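Local coordinates for protein putative ATP-dependent endonuclease of the OLD family (Thermus scotoductus, PDB 6P74) that degrades linear or supercoiled double-stranded DNA from 5' to 3', nicks and linearizes circular DNA, and has a DNA-stimulated ATPase activity, at residues A[326-329]-A[330-334]; A[346-349]-A[350-354]; A[446-449]-A[450-453]. One frame throughout, in Å; residues are numbered along the deposited sequence.

Contact 1: residues A[326-329]-A[330-334]; sequences VRKD and RDDRV. With SO4 (sulfate ion), chain H.
The carboxylate of D329 reaches across the turn and takes two backbone N-H groups on one oxygen. D331 N lies 2.7 Å from D329 OD1 and R333 N lies 3.3 Å from the same D329 OD1, the second bond plainly longer. They arrive from opposite faces of the carboxylate, the first 39° and the second 55° out of its plane, so the group plugs the inside of the loop. Its position follows from the first torsion: with chi1 at 79°, CG sits between the backbone N and the carbonyl carbon, and OD1 is folded back over the loop. R333 packs only its CB and CG methylenes on the carboxylate, CB 3.3 Å from D329 OD1, and its guanidinium goes on to E14. D332 N bonds to D329 O, closing a type I beta turn over D329 to D332, and D329 N donates its hydrogen to R333 O. Together these define a 3:5 beta hairpin, a type I turn with a G1 bulge, D332 taking the left-handed bulge position. Beyond it, K328 and V334 form an antiparallel non-hydrogen-bonded pair with CA atoms 4.3 Å apart. On the face they share, K328 CG crosses V334 CG2 at 4.0 Å, and K328 CD lies 3.6 Å from D332 OD1. V326 CG1 meets V334 CG1 at 3.6 Å. A sulfate, probably from the crystallisation liquor, accepts the N-H of K328. The hairpin joins strand 323-328 to the edge strand 334-337 of the ATPase sheet; R333 salt-bridges E14 of strand 13-19, and V326 pairs with V27 of strand 23-27.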
ATOM      1  N   VAL A 326      17.915 -10.343   0.073  1.00 66.86           N
ATOM      2  CA  VAL A 326      17.645  -9.054   0.712  1.00 71.23           C
ATOM      3  C   VAL A 326      17.256  -9.307   2.163  1.00 77.18           C
ATOM      4  O   VAL A 326      16.369 -10.123   2.436  1.00 77.27           O
ATOM      5  CB  VAL A 326      16.529  -8.276  -0.017  1.00 72.42           C
ATOM      6  CG1 VAL A 326      16.226  -6.931   0.688  1.00 73.79           C
ATOM      7  CG2 VAL A 326      16.896  -8.023  -1.461  1.00 69.61           C
ATOM      8  N   ARG A 327      17.910  -8.609   3.093  1.00 81.31           N
ATOM      9  CA  ARG A 327      17.559  -8.776   4.498  1.00 82.94           C
ATOM     10  C   ARG A 327      18.126  -7.626   5.317  1.00 88.49           C
ATOM     11  O   ARG A 327      18.984  -6.867   4.849  1.00 89.35           O
ATOM     12  CB  ARG A 327      18.043 -10.128   5.032  1.00 82.81           C
ATOM     13  CG  ARG A 327      19.478 -10.177   5.367  1.00 82.09           C
ATOM     14  CD  ARG A 327      19.922 -11.605   5.426  1.00 92.49           C
ATOM     15  NE  ARG A 327      21.130 -11.730   4.635  1.00101.04           N
ATOM     16  CZ  ARG A 327      21.753 -12.864   4.361  1.00 93.86           C
ATOM     17  NH1 ARG A 327      21.293 -14.028   4.817  1.00 87.48           N
ATOM     18  NH2 ARG A 327      22.844 -12.808   3.617  1.00 92.33           N
ATOM     19  N   LYS A 328      17.602  -7.485   6.540  1.00 87.44           N
ATOM     20  CA  LYS A 328      18.034  -6.442   7.459  1.00 88.94           C
ATOM     21  C   LYS A 328      19.137  -6.983   8.361  1.00 93.73           C
ATOM     22  O   LYS A 328      19.042  -8.103   8.868  1.00 94.74           O
ATOM     23  CB  LYS A 328      16.859  -5.929   8.299  1.00 90.36           C
ATOM     24  CG  LYS A 328      15.766  -5.216   7.490  1.00 83.05           C
ATOM     25  CD  LYS A 328      14.682  -4.539   8.368  1.00 84.24           C
ATOM     26  CE  LYS A 328      13.624  -3.808   7.494  1.00 80.95           C
ATOM     27  NZ  LYS A 328      12.719  -2.858   8.214  1.00 92.64           N
ATOM     28  N   ASP A 329      20.199  -6.196   8.541  1.00102.01           N
ATOM     29  CA  ASP A 329      21.322  -6.619   9.369  1.00104.14           C
ATOM     30  C   ASP A 329      21.039  -6.279  10.838  1.00113.03           C
ATOM     31  O   ASP A 329      19.941  -5.843  11.205  1.00107.74           O
ATOM     32  CB  ASP A 329      22.638  -6.020   8.845  1.00 99.05           C
ATOM     33  CG  ASP A 329      22.859  -4.546   9.248  1.00105.15           C
ATOM     34  OD1 ASP A 329      22.054  -3.942  10.000  1.00107.84           O
ATOM     35  OD2 ASP A 329      23.878  -3.982   8.789  1.00107.26           O
ATOM     36  N   ARG A 330      22.041  -6.485  11.700  1.00125.39           N
ATOM     37  CA  ARG A 330      21.839  -6.310  13.135  1.00132.77           C
ATOM     38  C   ARG A 330      21.152  -4.993  13.455  1.00134.74           C
ATOM     39  O   ARG A 330      20.439  -4.897  14.459  1.00138.70           O
ATOM     40  CB  ARG A 330      23.180  -6.409  13.867  1.00137.90           C
ATOM     41  CG  ARG A 330      23.799  -7.801  13.805  1.00141.50           C
ATOM     42  CD  ARG A 330      24.727  -8.061  14.987  1.00148.43           C
ATOM     43  NE  ARG A 330      24.866  -9.492  15.270  1.00149.88           N
ATOM     44  CZ  ARG A 330      24.246 -10.129  16.262  1.00150.84           C
ATOM     45  NH1 ARG A 330      23.440  -9.462  17.084  1.00153.72           N
ATOM     46  NH2 ARG A 330      24.437 -11.434  16.437  1.00146.90           N
ATOM     47  N   ASP A 331      21.312  -3.987  12.598  1.00132.70           N
ATOM     48  CA  ASP A 331      20.863  -2.632  12.884  1.00135.02           C
ATOM     49  C   ASP A 331      19.592  -2.243  12.136  1.00130.13           C
ATOM     50  O   ASP A 331      19.226  -1.062  12.141  1.00132.25           O
ATOM     51  CB  ASP A 331      21.989  -1.645  12.568  1.00141.20           C
ATOM     52  CG  ASP A 331      23.246  -1.922  13.383  1.00145.78           C
ATOM     53  OD1 ASP A 331      23.334  -1.431  14.536  1.00148.55           O
ATOM     54  OD2 ASP A 331      24.125  -2.660  12.878  1.00143.02           O
ATOM     55  N   ASP A 332      18.896  -3.208  11.526  1.00123.99           N
ATOM     56  CA  ASP A 332      17.715  -2.947  10.693  1.00123.71           C
ATOM     57  C   ASP A 332      18.082  -2.239   9.395  1.00119.10           C
ATOM     58  O   ASP A 332      17.265  -1.516   8.817  1.00117.82           O
ATOM     59  CB  ASP A 332      16.646  -2.141  11.439  1.00126.85           C
ATOM     60  CG  ASP A 332      15.668  -3.020  12.192  1.00130.88           C
ATOM     61  OD1 ASP A 332      15.580  -4.228  11.870  1.00126.49           O
ATOM     62  OD2 ASP A 332      14.986  -2.498  13.111  1.00139.89           O
ATOM     63  N   ARG A 333      19.319  -2.430   8.954  1.00112.08           N
ATOM     64  CA  ARG A 333      19.828  -1.847   7.724  1.00105.19           C
ATOM     65  C   ARG A 333      19.648  -2.877   6.618  1.00 97.21           C
ATOM     66  O   ARG A 333      20.098  -4.026   6.757  1.00 87.10           O
ATOM     67  CB  ARG A 333      21.296  -1.451   7.899  1.00106.29           C
ATOM     68  CG  ARG A 333      22.040  -1.163   6.613  1.00110.90           C
ATOM     69  CD  ARG A 333      22.700   0.210   6.639  1.00123.26           C
ATOM     70  NE  ARG A 333      23.229   0.565   5.320  1.00130.68           N
ATOM     71  CZ  ARG A 333      23.679   1.771   4.978  1.00135.20           C
ATOM     72  NH1 ARG A 333      23.668   2.765   5.858  1.00137.23           N
ATOM     73  NH2 ARG A 333      24.140   1.984   3.751  1.00135.43           N
ATOM     74  N   VAL A 334      18.976  -2.485   5.529  1.00 89.69           N
ATOM     75  CA  VAL A 334      18.762  -3.436   4.439  1.00 80.70           C
ATOM     76  C   VAL A 334      20.054  -3.600   3.657  1.00 74.48           C
ATOM     77  O   VAL A 334      20.725  -2.622   3.303  1.00 90.77           O
ATOM     78  CB  VAL A 334      17.609  -3.017   3.520  1.00 74.84           C
ATOM     79  CG1 VAL A 334      17.440  -4.073   2.423  1.00 69.10           C
ATOM     80  CG2 VAL A 334      16.335  -2.901   4.302  1.00 77.62           C
TER
HETATM   81  S   SO4 H 607      16.148 -10.692   8.692  1.00198.05           S
HETATM   82  O1  SO4 H 607      17.417 -11.144   9.255  1.00197.65           O
HETATM   83  O2  SO4 H 607      16.072 -11.153   7.314  1.00201.81           O
HETATM   84  O3  SO4 H 607      15.023 -11.233   9.451  1.00195.21           O
HETATM   85  O4  SO4 H 607      16.096  -9.234   8.715  1.00200.25           O

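Contact 2: residues A[346-349]-A[350-354]; sequences ALDN and VRNRF
D348 OD1 and R351 NH2 are joined by a 2.7 Å salt bridge, nearly straight at 165°, that spans one turn of alpha-helix 341-355 in an i to i+3 pairing. The nitrogen approaches on the anti side of OD1, a little out of the carboxylate plane, while the oxygen lies at the edge of the guanidinium and almost in its plane. Only NH2 makes the bond, R351 NE staying 3.5 Å from D348 OD1, a one-pronged bridge consistent with carboxylate and guanidinium planes 78° apart. The arginine reaches back by its shape: CG is anti to the backbone N and the chain kinks at chi3, 60°, which swings the guanidinium toward the preceding turn. R351 NH2 also salt-bridges E321 and NH1 donates to N318 O, so the guanidinium is fixed from several sides, and it probably helps to keep D348 and E321 ionised. D348 OD2 lies 3.6 Å from N352 ND2, a packing contact in which the carboxylate and amide planes stand nearly perpendicular. Backbone bonds of the regular i to i+4 kind run beneath, for example R351 N to L347 O at 2.8 Å. On the helix face turned to helix 409-422, L347 lies on V418 and V350 on L414, a packing of the ATPase domain's C-terminal part against the Toprim region. R353 salt-bridges E413 of that same helix. Along the outer side, the aliphatic part of R353 crosses the amide of N349, its CD lying 3.6 Å from N349 ND2.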
ATOM      1  N   ALA A 346      34.684 -18.393 -11.222  1.00 81.05           N
ATOM      2  CA  ALA A 346      35.051 -19.501 -10.340  1.00 74.56           C
ATOM      3  C   ALA A 346      33.834 -20.348  -9.957  1.00 74.41           C
ATOM      4  O   ALA A 346      33.889 -21.584  -9.991  1.00 70.65           O
ATOM      5  CB  ALA A 346      35.749 -18.971  -9.088  1.00 69.90           C
ATOM      6  N   LEU A 347      32.728 -19.705  -9.574  1.00 64.03           N
ATOM      7  CA  LEU A 347      31.525 -20.470  -9.263  1.00 61.15           C
ATOM      8  C   LEU A 347      30.989 -21.206 -10.498  1.00 69.29           C
ATOM      9  O   LEU A 347      30.473 -22.325 -10.392  1.00 67.72           O
ATOM     10  CB  LEU A 347      30.458 -19.554  -8.664  1.00 65.59           C
ATOM     11  CG  LEU A 347      29.459 -20.301  -7.776  1.00 71.02           C
ATOM     12  CD1 LEU A 347      30.216 -21.130  -6.718  1.00 67.89           C
ATOM     13  CD2 LEU A 347      28.473 -19.361  -7.117  1.00 65.53           C
ATOM     14  N   ASP A 348      31.108 -20.602 -11.680  1.00 74.27           N
ATOM     15  CA  ASP A 348      30.630 -21.267 -12.889  1.00 76.17           C
ATOM     16  C   ASP A 348      31.437 -22.527 -13.167  1.00 74.93           C
ATOM     17  O   ASP A 348      30.883 -23.559 -13.572  1.00 74.54           O
ATOM     18  CB  ASP A 348      30.691 -20.301 -14.085  1.00 81.38           C
ATOM     19  CG  ASP A 348      30.333 -20.977 -15.416  1.00 82.58           C
ATOM     20  OD1 ASP A 348      29.151 -21.344 -15.628  1.00 79.96           O
ATOM     21  OD2 ASP A 348      31.247 -21.151 -16.253  1.00 87.21           O
ATOM     22  N   ASN A 349      32.753 -22.462 -12.960  1.00 70.56           N
ATOM     23  CA  ASN A 349      33.579 -23.659 -13.065  1.00 73.32           C
ATOM     24  C   ASN A 349      33.090 -24.745 -12.114  1.00 74.60           C
ATOM     25  O   ASN A 349      33.050 -25.927 -12.476  1.00 71.32           O
ATOM     26  CB  ASN A 349      35.036 -23.308 -12.776  1.00 70.91           C
ATOM     27  CG  ASN A 349      35.948 -24.512 -12.828  1.00 90.52           C
ATOM     28  OD1 ASN A 349      36.188 -25.059 -13.900  1.00106.07           O
ATOM     29  ND2 ASN A 349      36.469 -24.930 -11.672  1.00 99.74           N
ATOM     30  N   VAL A 350      32.706 -24.356 -10.893  1.00 69.40           N
ATOM     31  CA  VAL A 350      32.246 -25.333  -9.914  1.00 70.05           C
ATOM     32  C   VAL A 350      30.911 -25.899 -10.351  1.00 65.58           C
ATOM     33  O   VAL A 350      30.637 -27.085 -10.169  1.00 66.92           O
ATOM     34  CB  VAL A 350      32.164 -24.694  -8.509  1.00 73.82           C
ATOM     35  CG1 VAL A 350      31.385 -25.583  -7.576  1.00 70.12           C
ATOM     36  CG2 VAL A 350      33.561 -24.433  -7.939  1.00 69.27           C
ATOM     37  N   ARG A 351      30.069 -25.068 -10.960  1.00 61.94           N
ATOM     38  CA  ARG A 351      28.789 -25.559 -11.449  1.00 64.22           C
ATOM     39  C   ARG A 351      28.985 -26.592 -12.551  1.00 74.01           C
ATOM     40  O   ARG A 351      28.253 -27.585 -12.616  1.00 80.88           O
ATOM     41  CB  ARG A 351      27.934 -24.389 -11.936  1.00 67.67           C
ATOM     42  CG  ARG A 351      26.678 -24.819 -12.672  1.00 69.81           C
ATOM     43  CD  ARG A 351      25.779 -23.643 -12.958  1.00 69.33           C
ATOM     44  NE  ARG A 351      26.463 -22.646 -13.779  1.00 71.52           N
ATOM     45  CZ  ARG A 351      26.078 -21.375 -13.902  1.00 69.96           C
ATOM     46  NH1 ARG A 351      25.010 -20.922 -13.238  1.00 62.66           N
ATOM     47  NH2 ARG A 351      26.772 -20.545 -14.680  1.00 64.77           N
ATOM     48  N   ASN A 352      29.991 -26.390 -13.410  1.00 77.59           N
ATOM     49  CA  ASN A 352      30.257 -27.332 -14.493  1.00 77.03           C
ATOM     50  C   ASN A 352      30.815 -28.644 -13.969  1.00 79.97           C
ATOM     51  O   ASN A 352      30.449 -29.715 -14.466  1.00 86.56           O
ATOM     52  CB  ASN A 352      31.232 -26.729 -15.506  1.00 77.80           C
ATOM     53  CG  ASN A 352      30.626 -25.586 -16.301  1.00 88.04           C
ATOM     54  OD1 ASN A 352      29.400 -25.480 -16.460  1.00 88.33           O
ATOM     55  ND2 ASN A 352      31.489 -24.717 -16.811  1.00 95.02           N
ATOM     56  N   ARG A 353      31.734 -28.585 -13.002  1.00 79.97           N
ATOM     57  CA  ARG A 353      32.266 -29.820 -12.439  1.00 82.85           C
ATOM     58  C   ARG A 353      31.157 -30.638 -11.810  1.00 78.71           C
ATOM     59  O   ARG A 353      31.204 -31.872 -11.832  1.00 79.76           O
ATOM     60  CB  ARG A 353      33.349 -29.542 -11.386  1.00 75.56           C
ATOM     61  CG  ARG A 353      34.641 -28.961 -11.905  1.00 75.19           C
ATOM     62  CD  ARG A 353      35.439 -28.275 -10.771  1.00 78.95           C
ATOM     63  NE  ARG A 353      36.303 -29.187 -10.025  1.00 94.10           N
ATOM     64  CZ  ARG A 353      35.969 -29.773  -8.872  1.00108.06           C
ATOM     65  NH1 ARG A 353      34.768 -29.550  -8.307  1.00 98.57           N
ATOM     66  NH2 ARG A 353      36.849 -30.581  -8.270  1.00114.26           N
ATOM     67  N   PHE A 354      30.154 -29.971 -11.245  1.00 74.55           N
ATOM     68  CA  PHE A 354      29.052 -30.718 -10.666  1.00 78.31           C
ATOM     69  C   PHE A 354      28.172 -31.341 -11.746  1.00 80.84           C
ATOM     70  O   PHE A 354      27.634 -32.436 -11.551  1.00 75.21           O
ATOM     71  CB  PHE A 354      28.227 -29.820  -9.755  1.00 73.36           C
ATOM     72  CG  PHE A 354      26.985 -30.482  -9.257  1.00 69.10           C
ATOM     73  CD1 PHE A 354      27.049 -31.393  -8.198  1.00 61.53           C
ATOM     74  CD2 PHE A 354      25.763 -30.239  -9.877  1.00 60.75           C
ATOM     75  CE1 PHE A 354      25.902 -32.035  -7.747  1.00 64.15           C
ATOM     76  CE2 PHE A 354      24.599 -30.869  -9.432  1.00 67.24           C
ATOM     77  CZ  PHE A 354      24.670 -31.773  -8.357  1.00 66.29           C
TER

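Contact 3: residues A[446-449]-A[450-453]; sequences RRKQ and EQEN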
ATOM      1  N   ARG A 446      45.203 -52.168  -5.782  1.00 63.77           N
ATOM      2  CA  ARG A 446      46.047 -51.292  -4.970  1.00 67.00           C
ATOM      3  C   ARG A 446      46.235 -49.939  -5.641  1.00 62.59           C
ATOM      4  O   ARG A 446      46.056 -48.892  -5.008  1.00 61.05           O
ATOM      5  CB  ARG A 446      47.402 -51.952  -4.697  1.00 64.53           C
ATOM      6  CG  ARG A 446      47.267 -53.257  -3.982  1.00 66.27           C
ATOM      7  CD  ARG A 446      48.579 -53.804  -3.445  1.00 70.47           C
ATOM      8  NE  ARG A 446      49.724 -53.657  -4.344  1.00 72.19           N
ATOM      9  CZ  ARG A 446      50.137 -54.585  -5.201  1.00 86.65           C
ATOM     10  NH1 ARG A 446      49.493 -55.740  -5.313  1.00 91.76           N
ATOM     11  NH2 ARG A 446      51.201 -54.356  -5.954  1.00 87.23           N
ATOM     12  N   ARG A 447      46.585 -49.947  -6.937  1.00 66.29           N
ATOM     13  CA  ARG A 447      46.782 -48.699  -7.669  1.00 65.70           C
ATOM     14  C   ARG A 447      45.496 -47.876  -7.694  1.00 64.66           C
ATOM     15  O   ARG A 447      45.525 -46.671  -7.432  1.00 65.34           O
ATOM     16  CB  ARG A 447      47.302 -48.984  -9.089  1.00 66.39           C
ATOM     17  CG  ARG A 447      47.228 -47.780 -10.066  1.00 62.43           C
ATOM     18  CD  ARG A 447      48.038 -48.009 -11.310  1.00 68.13           C
ATOM     19  NE  ARG A 447      47.858 -49.383 -11.801  1.00 80.86           N
ATOM     20  CZ  ARG A 447      46.829 -49.800 -12.535  1.00 69.00           C
ATOM     21  NH1 ARG A 447      45.883 -48.938 -12.879  1.00 60.65           N
ATOM     22  NH2 ARG A 447      46.739 -51.076 -12.909  1.00 64.73           N
ATOM     23  N   LYS A 448      44.346 -48.521  -7.932  1.00 67.55           N
ATOM     24  CA  LYS A 448      43.094 -47.768  -7.973  1.00 64.92           C
ATOM     25  C   LYS A 448      42.713 -47.225  -6.604  1.00 66.34           C
ATOM     26  O   LYS A 448      42.210 -46.104  -6.506  1.00 66.52           O
ATOM     27  CB  LYS A 448      41.970 -48.623  -8.543  1.00 63.92           C
ATOM     28  CG  LYS A 448      41.951 -48.550 -10.051  1.00 71.01           C
ATOM     29  CD  LYS A 448      40.897 -49.440 -10.672  1.00 69.77           C
ATOM     30  CE  LYS A 448      41.006 -49.362 -12.175  1.00 70.79           C
ATOM     31  NZ  LYS A 448      40.104 -50.320 -12.846  1.00 75.84           N
ATOM     32  N   GLN A 449      42.931 -48.004  -5.535  1.00 61.87           N
ATOM     33  CA  GLN A 449      42.723 -47.470  -4.194  1.00 63.00           C
ATOM     34  C   GLN A 449      43.584 -46.230  -3.944  1.00 66.03           C
ATOM     35  O   GLN A 449      43.089 -45.206  -3.455  1.00 64.70           O
ATOM     36  CB  GLN A 449      43.015 -48.536  -3.151  1.00 65.31           C
ATOM     37  CG  GLN A 449      41.846 -49.440  -2.853  1.00 85.73           C
ATOM     38  CD  GLN A 449      42.104 -50.298  -1.619  1.00 96.41           C
ATOM     39  OE1 GLN A 449      41.833 -49.869  -0.489  1.00109.41           O
ATOM     40  NE2 GLN A 449      42.655 -51.503  -1.825  1.00 88.02           N
ATOM     41  N   GLU A 450      44.881 -46.303  -4.266  1.00 59.54           N
ATOM     42  CA  GLU A 450      45.723 -45.124  -4.105  1.00 65.14           C
ATOM     43  C   GLU A 450      45.148 -43.939  -4.861  1.00 66.78           C
ATOM     44  O   GLU A 450      45.030 -42.835  -4.319  1.00 64.30           O
ATOM     45  CB  GLU A 450      47.126 -45.405  -4.604  1.00 72.21           C
ATOM     46  CG  GLU A 450      48.107 -45.671  -3.543  1.00 80.49           C
ATOM     47  CD  GLU A 450      49.348 -46.256  -4.132  1.00 93.07           C
ATOM     48  OE1 GLU A 450      50.287 -45.483  -4.426  1.00 97.89           O
ATOM     49  OE2 GLU A 450      49.360 -47.488  -4.342  1.00 99.59           O
ATOM     50  N   GLN A 451      44.790 -44.152  -6.128  1.00 67.31           N
ATOM     51  CA  GLN A 451      44.311 -43.043  -6.934  1.00 66.26           C
ATOM     52  C   GLN A 451      42.993 -42.512  -6.399  1.00 67.44           C
ATOM     53  O   GLN A 451      42.781 -41.297  -6.363  1.00 71.72           O
ATOM     54  CB  GLN A 451      44.181 -43.473  -8.384  1.00 60.64           C
ATOM     55  CG  GLN A 451      45.494 -43.567  -9.100  1.00 69.40           C
ATOM     56  CD  GLN A 451      45.405 -44.419 -10.357  1.00 81.18           C
ATOM     57  OE1 GLN A 451      44.362 -45.035 -10.639  1.00 78.29           O
ATOM     58  NE2 GLN A 451      46.509 -44.476 -11.112  1.00 81.48           N
ATOM     59  N   GLU A 452      42.105 -43.399  -5.952  1.00 62.21           N
ATOM     60  CA  GLU A 452      40.857 -42.932  -5.355  1.00 63.44           C
ATOM     61  C   GLU A 452      41.104 -42.139  -4.070  1.00 59.45           C
ATOM     62  O   GLU A 452      40.465 -41.107  -3.847  1.00 66.56           O
ATOM     63  CB  GLU A 452      39.929 -44.113  -5.095  1.00 65.22           C
ATOM     64  CG  GLU A 452      39.231 -44.582  -6.353  1.00 83.32           C
ATOM     65  CD  GLU A 452      38.699 -46.006  -6.245  1.00 92.35           C
ATOM     66  OE1 GLU A 452      38.526 -46.636  -7.319  1.00 88.55           O
ATOM     67  OE2 GLU A 452      38.475 -46.484  -5.098  1.00 93.11           O
ATOM     68  N   ASN A 453      42.017 -42.604  -3.209  1.00 52.25           N
ATOM     69  CA  ASN A 453      42.349 -41.841  -2.007  1.00 61.48           C
ATOM     70  C   ASN A 453      42.817 -40.434  -2.359  1.00 61.76           C
ATOM     71  O   ASN A 453      42.358 -39.454  -1.765  1.00 64.20           O
ATOM     72  CB  ASN A 453      43.399 -42.578  -1.175  1.00 60.33           C
ATOM     73  CG  ASN A 453      42.813 -43.770  -0.456  1.00 63.28           C
ATOM     74  OD1 ASN A 453      41.599 -43.925  -0.398  1.00 68.66           O
ATOM     75  ND2 ASN A 453      43.666 -44.612   0.101  1.00 61.65           N
TER
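R447 and Q451 lie side by side and point the same way, one turn apart on alpha-helix 443-467 of the Toprim domain. The contact is made by methylene against amide: R447 CG is 3.5 Å from Q451 NE2, and the guanidinium and amide planes stand 64° apart, so the flat groups do not stack. Their torsions differ although their directions agree. R447 has CG anti to the backbone N (chi1 166°) and bends at chi3, which carries the guanidinium back toward the start of the helix, where its NE salt-bridges E443. Q451 has CG beside its backbone N and then runs extended, laying the chain along the carbonyl of R447. E452 adopts a similar course over the carbonyl of K448, its CG 3.3 Å from K448 O. K448 is stretched out beyond CG, and its NZ pairs with E444; the charged ends of K448 NZ and E452 OE1 remain 6.8 Å apart, too far for a bridge. Four consecutive i to i+4 backbone bonds hold the turn, among them E450 N to R446 O at 2.9 Å and an N-H...O angle of 171°. Although opposite in charge, the charged groups of R446 and E450 do not meet, R446 NE being 6.2 Å from E450 OE2; R446 NH1 is instead bonded to A441 O. N453 is buried against V434 and I437 and its ND2 donates to W435 O, near D433, inferred to bind a metal cation. N453 N donates to Q449 O at 2.8 Å while N453 CG sits 3.3 Å from that oxygen.

How the contacts relate
The three contacts follow one another along the chain without touching. Contact 1 lies at the ATP end, with the side chain of V326 about 4 Å from that of G33 in the inferred ATP-binding loop. Contact 3 lies at the nuclease end: the side chain of N453 is about 7 Å from that of D433, an inferred metal ligand, and that of E452 about 13 Å from the bound samarium ion. Contact 2 comes between them in sequence. Centres of contacts 1 and 2 are 30 Å apart (nearest atoms about 14 Å), those of contacts 2 and 3 are 25 Å apart (about 12 Å), and those of contacts 1 and 3 are 49 Å apart (about 33 Å).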